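MRNA interferase (PDB 6L2A) cleaves RNA as the endonuclease toxin of the type II MazEF-mt1 toxin-antitoxin system. Local coordinates at the interface of chains A and B. Numbering follows the deposited sequence. Chains: chain A/B, mRNA interferase.

The interface of chains A and B. Residues chain A 51, 85-89, 117-118; chain B 51, 86-89.
Three hydrogen bonds meet at B:Ser89 OG. Two run to backbone carbonyls of chain A, at 2.9 Å to A:Ile87 O and 3.0 Å to A:Glu85 O, and the third to its own neighbour B:Thr51 OG1. The site belongs to the two-fold interface of two MazF/PemK-fold toxin subunits, where the start of strand 88-91 of each chain faces its twin. The serine hydroxyl sits beside the backbone N (chi1 -67°), anti to the carbonyl carbon. It meets A:Ile87 O in the carbonyl plane, on a lone pair, but lies above the carbonyl plane of A:Glu85. Its one proton can serve either carbonyl or be shared; the geometry suggests A:Ile87 O is the better acceptor. The bond with B:Thr51 OG1 would then be received from the threonine. A:Ser89 OG makes the twin bond to B:Ile87 O. The backbone N-H of each Ser89 points away from the facing Ile87 carbonyl, so the hydroxyls rather than the amides join the strands here.

B:Thr51 OG1 too is met by three partners: B:Ser89 OG, a water and A:His117 NE2. The histidine reaches it at 2.7 Å, nearly straight (171° at H), with the hydroxyl in the plane of the imidazole at its edge. The ring is swung anti to its backbone N (chi1 174°), and A:Glu85 CA lies 3.4 Å above one face. Together these should limit rotation of the imidazole; which partner donates is not seen. The water also bonds A:Glu85 O at 2.6 Å.

A:Ile87 and B:Ile87 cross at about a right angle, CD1 to CD1 at 4.0 Å, each CG1 anti to the backbone N. A:Ile87 CG2 meets B:Thr51 CG2, while A:Leu118 CD2 reaches B:Ile87 CD1 tip to tip at 4.1 Å.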
loop_
_atom_site.group_PDB
_atom_site.type_symbol
_atom_site.label_atom_id
_atom_site.label_comp_id
_atom_site.label_asym_id
_atom_site.label_seq_id
_atom_site.Cartn_x
_atom_site.Cartn_y
_atom_site.Cartn_z
ATOM N N THR A 51 -7.022 3.275 -0.158
ATOM C CA THR A 51 -6.040 2.218 0.030
ATOM C C THR A 51 -6.661 1.115 0.874
ATOM O O THR A 51 -7.245 1.390 1.926
ATOM C CB THR A 51 -4.768 2.758 0.682
ATOM O OG1 THR A 51 -4.195 3.760 -0.167
ATOM C CG2 THR A 51 -3.764 1.643 0.873
ATOM N N GLU A 85 0.664 -7.422 3.117
ATOM C CA GLU A 85 1.615 -7.489 2.016
ATOM C C GLU A 85 0.941 -7.378 0.654
ATOM O O GLU A 85 1.641 -7.231 -0.353
ATOM C CB GLU A 85 2.433 -8.785 2.096
ATOM C CG GLU A 85 1.759 -10.034 1.518
ATOM C CD GLU A 85 0.721 -10.657 2.442
ATOM O OE1 GLU A 85 0.355 -10.038 3.462
ATOM O OE2 GLU A 85 0.272 -11.785 2.144
ATOM N N GLN A 86 -0.391 -7.435 0.600
ATOM C CA GLN A 86 -1.140 -7.305 -0.643
ATOM C C GLN A 86 -1.828 -5.950 -0.758
ATOM O O GLN A 86 -2.790 -5.812 -1.518
ATOM C CB GLN A 86 -2.167 -8.432 -0.761
ATOM C CG GLN A 86 -1.575 -9.826 -0.626
ATOM C CD GLN A 86 -1.577 -10.585 -1.935
ATOM O OE1 GLN A 86 -0.839 -10.249 -2.862
ATOM N NE2 GLN A 86 -2.411 -11.616 -2.020
ATOM N N ILE A 87 -1.343 -4.950 -0.017
ATOM C CA ILE A 87 -1.982 -3.639 0.026
ATOM C C ILE A 87 -2.052 -3.030 -1.372
ATOM O O ILE A 87 -1.107 -3.129 -2.165
ATOM C CB ILE A 87 -1.214 -2.738 1.009
ATOM C CG1 ILE A 87 -1.799 -1.328 1.067
ATOM C CG2 ILE A 87 0.270 -2.691 0.653
ATOM C CD1 ILE A 87 -1.121 -0.453 2.104
ATOM N N ARG A 88 -3.197 -2.422 -1.691
ATOM C CA ARG A 88 -3.409 -1.784 -2.985
ATOM C C ARG A 88 -4.177 -0.486 -2.800
ATOM O O ARG A 88 -4.924 -0.311 -1.835
ATOM C CB ARG A 88 -4.207 -2.657 -3.968
ATOM C CG ARG A 88 -4.111 -4.152 -3.779
ATOM C CD ARG A 88 -3.012 -4.750 -4.635
ATOM N NE ARG A 88 -3.231 -6.176 -4.853
ATOM C CZ ARG A 88 -4.028 -6.667 -5.797
ATOM N NH1 ARG A 88 -4.173 -7.978 -5.931
ATOM N NH2 ARG A 88 -4.681 -5.845 -6.608
ATOM N N SER A 89 -4.006 0.413 -3.763
ATOM C CA SER A 89 -4.826 1.608 -3.885
ATOM C C SER A 89 -5.782 1.428 -5.054
ATOM O O SER A 89 -5.370 1.006 -6.140
ATOM C CB SER A 89 -3.968 2.859 -4.081
ATOM O OG SER A 89 -3.213 3.133 -2.914
ATOM N N HIS A 117 5.355 -4.582 7.526
ATOM C CA HIS A 117 5.514 -4.853 6.102
ATOM C C HIS A 117 6.235 -3.714 5.394
ATOM O O HIS A 117 7.013 -3.948 4.462
ATOM C CB HIS A 117 4.159 -5.095 5.443
ATOM C CG HIS A 117 4.240 -5.234 3.954
ATOM N ND1 HIS A 117 4.911 -6.271 3.341
ATOM C CD2 HIS A 117 3.761 -4.453 2.957
ATOM C CE1 HIS A 117 4.825 -6.132 2.030
ATOM N NE2 HIS A 117 4.135 -5.036 1.770
ATOM N N LEU A 118 5.990 -2.476 5.815
ATOM C CA LEU A 118 6.545 -1.314 5.136
ATOM C C LEU A 118 7.826 -0.804 5.785
ATOM O O LEU A 118 8.327 0.255 5.391
ATOM C CB LEU A 118 5.498 -0.204 5.073
ATOM C CG LEU A 118 4.287 -0.571 4.212
ATOM C CD1 LEU A 118 3.201 0.466 4.361
ATOM C CD2 LEU A 118 4.678 -0.723 2.752
ATOM N N THR B 51 5.871 -4.231 -2.773
ATOM C CA THR B 51 5.031 -3.056 -2.598
ATOM C C THR B 51 5.802 -1.829 -3.061
ATOM O O THR B 51 6.954 -1.631 -2.665
ATOM C CB THR B 51 4.587 -2.909 -1.143
ATOM O OG1 THR B 51 3.828 -4.065 -0.765
ATOM C CG2 THR B 51 3.721 -1.679 -0.983
ATOM N N GLN B 86 -0.842 6.410 -3.741
ATOM C CA GLN B 86 -1.025 5.507 -4.869
ATOM C C GLN B 86 -0.301 4.181 -4.663
ATOM O O GLN B 86 -0.021 3.477 -5.637
ATOM C CB GLN B 86 -0.553 6.173 -6.162
ATOM C CG GLN B 86 -1.198 7.522 -6.435
ATOM C CD GLN B 86 -2.167 7.475 -7.597
ATOM O OE1 GLN B 86 -3.234 6.865 -7.506
ATOM N NE2 GLN B 86 -1.800 8.118 -8.700
ATOM N N ILE B 87 -0.003 3.832 -3.409
ATOM C CA ILE B 87 0.773 2.634 -3.104
ATOM C C ILE B 87 0.079 1.391 -3.652
ATOM O O ILE B 87 -1.149 1.255 -3.578
ATOM C CB ILE B 87 0.988 2.551 -1.582
ATOM C CG1 ILE B 87 1.753 1.290 -1.183
ATOM C CG2 ILE B 87 -0.345 2.629 -0.842
ATOM C CD1 ILE B 87 2.066 1.237 0.301
ATOM N N ARG B 88 0.869 0.487 -4.237
ATOM C CA ARG B 88 0.352 -0.755 -4.798
ATOM C C ARG B 88 1.311 -1.895 -4.496
ATOM O O ARG B 88 2.513 -1.692 -4.305
ATOM C CB ARG B 88 0.164 -0.701 -6.323
ATOM C CG ARG B 88 -0.094 0.658 -6.926
ATOM C CD ARG B 88 -1.579 0.936 -7.053
ATOM N NE ARG B 88 -1.840 1.963 -8.055
ATOM C CZ ARG B 88 -1.926 1.721 -9.360
ATOM N NH1 ARG B 88 -2.166 2.712 -10.208
ATOM N NH2 ARG B 88 -1.771 0.484 -9.817
ATOM N N SER B 89 0.764 -3.106 -4.489
ATOM C CA SER B 89 1.551 -4.329 -4.452
ATOM C C SER B 89 1.508 -4.979 -5.826
ATOM O O SER B 89 0.434 -5.106 -6.425
ATOM C CB SER B 89 1.035 -5.296 -3.385
ATOM O OG SER B 89 1.248 -4.766 -2.088
HETATM O O HOH W 1 4.147 -6.873 -1.022
#